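Local coordinates for NO-binding heme-dependent sensor protein (Shewanella oneidensis, PDB 4U9J) that probably senses nitric oxide through a heme bound in its H-NOX domain, the heme being replaced here by manganese protoporphyrin IX, at residues T82-K87 with D100-E105; S93-I98 with N126-R131. The protein carries 3 engineered substitutions. All coordinates share one frame; numbering follows the deposited sequence.

Contact 1 of 2, residues T82-K87 with D100-E105. With MNH (manganese protoporphyrin IX), chain C.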
loop_
_atom_site.group_PDB
_atom_site.type_symbol
_atom_site.label_atom_id
_atom_site.label_comp_id
_atom_site.label_asym_id
_atom_site.label_seq_id
_atom_site.Cartn_x
_atom_site.Cartn_y
_atom_site.Cartn_z
ATOM N N THR A 82 9.749 7.141 -9.293
ATOM C CA THR A 82 11.093 6.832 -8.814
ATOM C C THR A 82 11.757 8.065 -8.174
ATOM O O THR A 82 12.549 7.922 -7.202
ATOM C CB THR A 82 11.922 6.311 -10.009
ATOM O OG1 THR A 82 11.210 5.181 -10.551
ATOM C CG2 THR A 82 13.210 5.871 -9.583
ATOM N N ASP A 83 11.434 9.265 -8.687
ATOM C CA ASP A 83 11.965 10.500 -8.111
ATOM C C ASP A 83 11.469 10.753 -6.677
ATOM O O ASP A 83 12.214 11.285 -5.824
ATOM C CB ASP A 83 11.611 11.668 -8.999
ATOM C CG ASP A 83 10.082 11.790 -9.241
ATOM O OD1 ASP A 83 9.391 10.751 -9.430
ATOM O OD2 ASP A 83 9.537 12.919 -9.180
ATOM N N VAL A 84 10.270 10.281 -6.350
ATOM C CA VAL A 84 9.792 10.420 -4.983
ATOM C C VAL A 84 10.532 9.455 -4.019
ATOM O O VAL A 84 11.057 9.869 -2.983
ATOM C CB VAL A 84 8.258 10.217 -4.932
ATOM C CG1 VAL A 84 7.776 10.269 -3.552
ATOM C CG2 VAL A 84 7.576 11.355 -5.776
ATOM N N VAL A 85 10.661 8.192 -4.410
ATOM C CA VAL A 85 11.320 7.180 -3.558
ATOM C C VAL A 85 12.827 7.436 -3.449
ATOM O O VAL A 85 13.398 7.185 -2.414
ATOM C CB VAL A 85 11.066 5.795 -4.078
ATOM C CG1 VAL A 85 11.686 4.767 -3.188
ATOM C CG2 VAL A 85 9.530 5.517 -3.990
ATOM N N ASP A 86 13.458 8.004 -4.487
ATOM C CA ASP A 86 14.895 8.251 -4.456
ATOM C C ASP A 86 15.246 9.450 -3.562
ATOM O O ASP A 86 16.403 9.697 -3.306
ATOM C CB ASP A 86 15.446 8.445 -5.895
ATOM C CG ASP A 86 15.533 7.108 -6.647
ATOM O OD1 ASP A 86 15.101 6.017 -6.095
ATOM O OD2 ASP A 86 16.008 7.129 -7.783
ATOM N N LYS A 87 14.238 10.124 -3.013
ATOM C CA LYS A 87 14.464 11.108 -1.955
ATOM C C LYS A 87 14.994 10.496 -0.616
ATOM O O LYS A 87 15.506 11.218 0.238
ATOM C CB LYS A 87 13.137 11.842 -1.676
ATOM C CG LYS A 87 12.727 12.893 -2.777
ATOM C CD LYS A 87 11.393 13.573 -2.325
ATOM C CE LYS A 87 10.748 14.499 -3.388
ATOM N NZ LYS A 87 11.626 15.650 -3.647
ATOM N N ASP A 100 4.659 13.839 5.137
ATOM C CA ASP A 100 5.077 15.217 4.852
ATOM C C ASP A 100 5.893 15.382 3.578
ATOM O O ASP A 100 6.078 16.478 3.138
ATOM C CB ASP A 100 5.913 15.788 5.996
ATOM C CG ASP A 100 5.127 15.913 7.300
ATOM O OD1 ASP A 100 3.954 16.349 7.256
ATOM O OD2 ASP A 100 5.706 15.595 8.368
ATOM N N VAL A 101 6.383 14.276 3.022
ATOM C CA VAL A 101 7.162 14.272 1.796
ATOM C C VAL A 101 6.478 13.446 0.707
ATOM O O VAL A 101 6.089 13.980 -0.295
ATOM C CB VAL A 101 8.556 13.705 2.009
ATOM C CG1 VAL A 101 9.356 13.746 0.702
ATOM C CG2 VAL A 101 9.260 14.473 3.051
ATOM N N ILE A 102 6.283 12.155 0.892
ATOM C CA ILE A 102 5.685 11.363 -0.174
ATOM C C ILE A 102 4.254 11.834 -0.517
ATOM O O ILE A 102 3.976 12.121 -1.658
ATOM C CB ILE A 102 5.664 9.870 0.182
ATOM C CG1 ILE A 102 7.097 9.326 0.386
ATOM C CG2 ILE A 102 4.965 9.097 -0.870
ATOM C CD1 ILE A 102 7.152 7.902 0.717
ATOM N N HIS A 103 3.371 11.960 0.453
ATOM C CA HIS A 103 1.989 12.165 0.174
ATOM C C HIS A 103 1.807 13.688 -0.075
ATOM O O HIS A 103 0.886 14.115 -0.765
ATOM C CB HIS A 103 1.093 11.584 1.311
ATOM C CG HIS A 103 0.890 10.077 1.247
ATOM N ND1 HIS A 103 0.404 9.332 2.306
ATOM C CD2 HIS A 103 1.091 9.193 0.239
ATOM C CE1 HIS A 103 0.316 8.060 1.937
ATOM N NE2 HIS A 103 0.753 7.931 0.693
ATOM N N LEU A 104 2.732 14.502 0.422
ATOM C CA LEU A 104 2.821 15.905 -0.041
ATOM C C LEU A 104 3.061 15.957 -1.562
ATOM O O LEU A 104 2.371 16.639 -2.283
ATOM C CB LEU A 104 3.939 16.659 0.674
ATOM C CG LEU A 104 4.122 18.101 0.182
ATOM C CD1 LEU A 104 2.841 18.816 0.323
ATOM C CD2 LEU A 104 5.126 18.891 0.977
ATOM N N GLU A 105 3.988 15.138 -2.053
ATOM C CA GLU A 105 4.235 15.122 -3.482
ATOM C C GLU A 105 3.050 14.578 -4.274
ATOM O O GLU A 105 2.804 15.041 -5.402
ATOM C CB GLU A 105 5.485 14.274 -3.838
ATOM C CG GLU A 105 6.786 14.952 -3.681
ATOM C CD GLU A 105 6.845 16.150 -4.534
ATOM O OE1 GLU A 105 6.852 15.989 -5.771
ATOM O OE2 GLU A 105 6.801 17.250 -3.954
HETATM MN MN MNH C . 0.679 6.045 -0.406
HETATM C CHA MNH C . -2.439 5.749 -1.272
HETATM C CHB MNH C . 0.131 4.374 2.325
HETATM C CHC MNH C . 3.945 5.060 -0.251
HETATM C CHD MNH C . 1.386 7.175 -3.436
HETATM N NA MNH C . -1.057 5.217 0.467
HETATM C C1A MNH C . -2.312 5.113 -0.070
HETATM C C2A MNH C . -3.152 4.256 0.782
HETATM C C3A MNH C . -2.384 3.751 1.785
HETATM C C4A MNH C . -1.073 4.389 1.583
HETATM C CMA MNH C . -2.652 2.776 2.920
HETATM C CAA MNH C . -4.611 3.930 0.386
HETATM C CBA MNH C . -5.669 4.949 0.820
HETATM C CGA MNH C . -6.071 5.133 2.262
HETATM O O1A MNH C . -6.848 6.057 2.599
HETATM O O2A MNH C . -5.505 4.314 3.037
HETATM N NB MNH C . 2.002 5.140 1.072
HETATM C C1B MNH C . 1.543 4.341 2.164
HETATM C C2B MNH C . 2.570 3.695 2.966
HETATM C C3B MNH C . 3.594 4.020 2.110
HETATM C C4B MNH C . 3.288 4.767 0.926
HETATM C CMB MNH C . 2.339 2.953 4.300
HETATM C CAB MNH C . 4.994 3.596 2.285
HETATM C CBB MNH C . 5.647 2.413 2.820
HETATM N NC MNH C . 2.462 6.101 -1.699
HETATM C C1C MNH C . 3.763 5.646 -1.456
HETATM C C2C MNH C . 4.705 5.888 -2.553
HETATM C C3C MNH C . 3.907 6.492 -3.429
HETATM C C4C MNH C . 2.570 6.651 -2.938
HETATM C CMC MNH C . 6.193 5.472 -2.619
HETATM C CAC MNH C . 4.299 6.991 -4.762
HETATM C CBC MNH C . 4.922 8.266 -4.899
HETATM N ND MNH C . -0.359 6.707 -2.084
HETATM C C1D MNH C . 0.001 7.104 -3.353
HETATM C C2D MNH C . -1.145 7.258 -4.307
HETATM C C3D MNH C . -2.215 6.803 -3.587
HETATM C C4D MNH C . -1.750 6.405 -2.292
HETATM C CMD MNH C . -0.981 7.766 -5.697
HETATM C CAD MNH C . -3.664 6.711 -4.026
HETATM C CBD MNH C . -4.446 7.993 -3.827
HETATM C CGD MNH C . -5.860 7.882 -4.411
HETATM O O1D MNH C . -6.223 6.780 -4.869
HETATM O O2D MNH C . -6.669 8.877 -4.498
#
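Val101, the first residue of segment 100-105 to meet segment 82-87, is touched on its CG1 methyl by the aliphatic stem of Lys87, with CD at 3.7 Å. The lysine chain runs extended as far as CE, then bends at its last torsion (chi4 -65°), with CD and not NZ touching the methyl. Ile102 follows, deeper in the protein, and its CG2 methyl sits 4.1 Å from CG1 of Val84. The same Ile102 CG2 lies over the porphyrin, 3.6 Å from C2C, and so joins protein packing to cofactor packing. A chi1 of 176° sets CG1 of Val84 opposite the backbone N, and there the methyl meets CBC of the vinyl group, at 3.7 Å, while CG2 of neighbouring Val85 meets the methyl CMC on the same pyrrole. His103 takes no part in the contact with 82-87; its NE2 is the axial ligand, 2.2 Å from manganese. Glu105 returns to the interface with its alkyl part: CB lies 4.1 Å from CG2 of Val84, and CG lies near CE of Lys87, the two chains crossing at about a right angle. With both methyls of Val84 removed, as in an alanine here, Ile102, CBC and Glu105 CB would probably lose their common neighbour, leaving the vinyl group less restrained from turning. NZ of Lys87 stays 5.1 Å from OE2 of Glu105, too far for a salt bridge. The example thus shows an interface held by hydrophobic contact, with charge at most a long-range influence at its rim, packing helix 82-85 and the turn after it against the very helix that carries the metal ligand.

Contact 2 of 2, residues S93-I98 with N126-R131. With MNH (manganese protoporphyrin IX), chain C.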
loop_
_atom_site.group_PDB
_atom_site.type_symbol
_atom_site.label_atom_id
_atom_site.label_comp_id
_atom_site.label_asym_id
_atom_site.label_seq_id
_atom_site.Cartn_x
_atom_site.Cartn_y
_atom_site.Cartn_z
ATOM N N SER A 93 13.865 6.500 7.090
ATOM C CA SER A 93 13.638 7.839 6.489
ATOM C C SER A 93 12.396 7.877 5.674
ATOM O O SER A 93 11.650 8.785 5.817
ATOM C CB SER A 93 14.822 8.279 5.581
ATOM O OG SER A 93 15.902 8.514 6.414
ATOM N N LEU A 94 12.218 6.899 4.800
ATOM C CA LEU A 94 11.046 6.841 3.976
ATOM C C LEU A 94 9.795 6.781 4.834
ATOM O O LEU A 94 8.848 7.523 4.580
ATOM C CB LEU A 94 11.075 5.642 3.028
ATOM C CG LEU A 94 9.915 5.620 2.009
ATOM C CD1 LEU A 94 10.372 5.062 0.687
ATOM C CD2 LEU A 94 8.675 4.817 2.526
ATOM N N VAL A 95 9.766 5.918 5.852
ATOM C CA VAL A 95 8.572 5.786 6.660
ATOM C C VAL A 95 8.261 7.118 7.376
ATOM O O VAL A 95 7.111 7.558 7.408
ATOM C CB VAL A 95 8.686 4.616 7.670
ATOM C CG1 VAL A 95 7.438 4.644 8.624
ATOM C CG2 VAL A 95 8.793 3.271 6.931
ATOM N N MET A 96 9.289 7.794 7.879
ATOM C CA MET A 96 9.108 9.050 8.572
ATOM C C MET A 96 8.687 10.184 7.606
ATOM O O MET A 96 8.119 11.185 8.076
ATOM C CB MET A 96 10.381 9.441 9.329
ATOM C CG MET A 96 10.655 8.521 10.564
ATOM S SD MET A 96 9.291 8.515 11.773
ATOM C CE MET A 96 9.526 10.110 12.469
ATOM N N GLY A 97 8.884 9.983 6.297
ATOM C CA GLY A 97 8.531 10.969 5.262
ATOM C C GLY A 97 7.259 10.627 4.504
ATOM O O GLY A 97 6.976 11.291 3.541
ATOM N N ILE A 98 6.504 9.595 4.899
ATOM C CA ILE A 98 5.342 9.188 4.105
ATOM C C ILE A 98 4.354 10.338 4.040
ATOM O O ILE A 98 3.905 10.698 2.981
ATOM C CB ILE A 98 4.642 7.979 4.657
ATOM C CG1 ILE A 98 5.483 6.736 4.448
ATOM C CG2 ILE A 98 3.238 7.794 3.969
ATOM C CD1 ILE A 98 5.102 5.601 5.444
ATOM N N ASN A 126 15.243 0.889 17.498
ATOM C CA ASN A 126 14.991 0.783 16.073
ATOM C C ASN A 126 13.545 0.462 15.719
ATOM O O ASN A 126 13.259 -0.289 14.795
ATOM C CB ASN A 126 15.953 -0.285 15.507
ATOM C CG ASN A 126 17.391 0.195 15.540
ATOM O OD1 ASN A 126 18.275 -0.513 15.951
ATOM N ND2 ASN A 126 17.608 1.463 15.122
ATOM N N GLN A 127 12.626 1.007 16.501
ATOM C CA GLN A 127 11.225 0.854 16.205
ATOM C C GLN A 127 10.645 2.174 15.768
ATOM O O GLN A 127 11.176 3.247 16.074
ATOM C CB GLN A 127 10.502 0.335 17.420
ATOM C CG GLN A 127 11.010 -1.016 17.863
ATOM C CD GLN A 127 10.054 -1.644 18.845
ATOM O OE1 GLN A 127 9.424 -0.972 19.691
ATOM N NE2 GLN A 127 9.903 -2.909 18.720
ATOM N N ILE A 128 9.527 2.047 15.065
ATOM C CA ILE A 128 8.735 3.170 14.631
ATOM C C ILE A 128 7.237 2.925 14.968
ATOM O O ILE A 128 6.699 1.853 14.693
ATOM C CB ILE A 128 8.847 3.398 13.124
ATOM C CG1 ILE A 128 10.301 3.345 12.680
ATOM C CG2 ILE A 128 8.103 4.684 12.741
ATOM C CD1 ILE A 128 10.439 3.261 11.154
ATOM N N ALA A 129 6.584 3.918 15.558
ATOM C CA ALA A 129 5.154 3.855 15.816
ATOM C C ALA A 129 4.506 4.647 14.723
ATOM O O ALA A 129 4.641 5.873 14.673
ATOM C CB ALA A 129 4.821 4.411 17.158
ATOM N N LEU A 130 3.885 3.947 13.794
ATOM C CA LEU A 130 3.184 4.588 12.710
ATOM C C LEU A 130 1.659 4.607 12.944
ATOM O O LEU A 130 1.015 3.577 12.966
ATOM C CB LEU A 130 3.529 3.868 11.413
ATOM C CG LEU A 130 3.202 4.658 10.137
ATOM C CD1 LEU A 130 4.167 5.818 10.019
ATOM C CD2 LEU A 130 3.362 3.848 8.851
ATOM N N ARG A 131 1.084 5.780 13.160
ATOM C CA ARG A 131 -0.354 5.961 13.333
ATOM C C ARG A 131 -1.030 6.219 11.995
ATOM O O ARG A 131 -0.662 7.141 11.274
ATOM C CB ARG A 131 -0.626 7.108 14.281
ATOM C CG ARG A 131 -2.075 7.235 14.827
ATOM C CD ARG A 131 -2.175 8.438 15.783
ATOM N NE ARG A 131 -3.466 8.604 16.451
ATOM C CZ ARG A 131 -4.540 9.061 15.816
ATOM N NH1 ARG A 131 -4.471 9.302 14.513
ATOM N NH2 ARG A 131 -5.688 9.194 16.441
HETATM MN MN MNH C . 0.679 6.045 -0.406
HETATM C CHA MNH C . -2.439 5.749 -1.272
HETATM C CHB MNH C . 0.131 4.374 2.325
HETATM C CHC MNH C . 3.945 5.060 -0.251
HETATM C CHD MNH C . 1.386 7.175 -3.436
HETATM N NA MNH C . -1.057 5.217 0.467
HETATM C C1A MNH C . -2.312 5.113 -0.070
HETATM C C2A MNH C . -3.152 4.256 0.782
HETATM C C3A MNH C . -2.384 3.751 1.785
HETATM C C4A MNH C . -1.073 4.389 1.583
HETATM C CMA MNH C . -2.652 2.776 2.920
HETATM C CAA MNH C . -4.611 3.930 0.386
HETATM C CBA MNH C . -5.669 4.949 0.820
HETATM C CGA MNH C . -6.071 5.133 2.262
HETATM O O1A MNH C . -6.848 6.057 2.599
HETATM O O2A MNH C . -5.505 4.314 3.037
HETATM N NB MNH C . 2.002 5.140 1.072
HETATM C C1B MNH C . 1.543 4.341 2.164
HETATM C C2B MNH C . 2.570 3.695 2.966
HETATM C C3B MNH C . 3.594 4.020 2.110
HETATM C C4B MNH C . 3.288 4.767 0.926
HETATM C CMB MNH C . 2.339 2.953 4.300
HETATM C CAB MNH C . 4.994 3.596 2.285
HETATM C CBB MNH C . 5.647 2.413 2.820
HETATM N NC MNH C . 2.462 6.101 -1.699
HETATM C C1C MNH C . 3.763 5.646 -1.456
HETATM C C2C MNH C . 4.705 5.888 -2.553
HETATM C C3C MNH C . 3.907 6.492 -3.429
HETATM C C4C MNH C . 2.570 6.651 -2.938
HETATM C CMC MNH C . 6.193 5.472 -2.619
HETATM C CAC MNH C . 4.299 6.991 -4.762
HETATM C CBC MNH C . 4.922 8.266 -4.899
HETATM N ND MNH C . -0.359 6.707 -2.084
HETATM C C1D MNH C . 0.001 7.104 -3.353
HETATM C C2D MNH C . -1.145 7.258 -4.307
HETATM C C3D MNH C . -2.215 6.803 -3.587
HETATM C C4D MNH C . -1.750 6.405 -2.292
HETATM C CMD MNH C . -0.981 7.766 -5.697
HETATM C CAD MNH C . -3.664 6.711 -4.026
HETATM C CBD MNH C . -4.446 7.993 -3.827
HETATM C CGD MNH C . -5.860 7.882 -4.411
HETATM O O1D MNH C . -6.223 6.780 -4.869
HETATM O O2D MNH C . -6.669 8.877 -4.498
#
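Val95 and Leu130 make the tightest of the aliphatic contacts by which helix 91-96 packs on the sheet strand 127-133. CG1 of Val95 comes within 3.7 Å of CD1 of Leu130, the two side chains passing at a slant, and the other leucine methyl lies only slightly farther away. Val95 also meets the tip of Ile128, whose CD1 stands 4.1 Å from the valine CB. The valine is therefore received by two residues, both on the same face of the strand. A second kind of contact involves sulfur: chi1 (-70°) and chi2 (-58°) of Met96 together bring its SD to 4.1 Å from the CG2 branch of Ile128. The third kind reaches the cofactor. Ile98 spans the interval, its CD1 lying 4.2 Å from CD2 of Leu130. The same Ile98 CD1 is 3.7 Å from porphyrin CAB, the first carbon of a vinyl group. Leu94, on another side of the helix, brings CD2 to the same vinyl group, at 3.9 Å from CBB. No hydrogen bond links the two segments. Backbone groups are served elsewhere: Gly97 N bonds to Leu94 O as the helix ends, and Ile128 and Leu130 pair with Ile176 and Leu174 of the neighbouring antiparallel strand 172-180. Since aliphatic carbons and a thioether sulfur alone make the junction, its hold is a matter of shape and burial, and Leu130 forms a second shell to the porphyrin, packing behind Ile98, which also touches the axial ligand His103.

From the N terminus the chain passes 82-87, then 93-98, then 100-105, and finally 126-131, so the two contacts cross. Contact 1 closes a short loop that contains segment 93-98, whereas contact 2 closes a longer one that contains 100-105 along with strand 117-123. Where they overlap they are joined directly: Gly97 O and Ile98 O probably accept hydrogen bonds from the backbone N of Ile102 and His103, and Leu94 packs against both Val85 and Ile102. Helix 82-85, helix 91-96 and helix 98-109 are thereby gathered about one porphyrin, while contact 2 alone of the pair carries this group on to the antiparallel sheet.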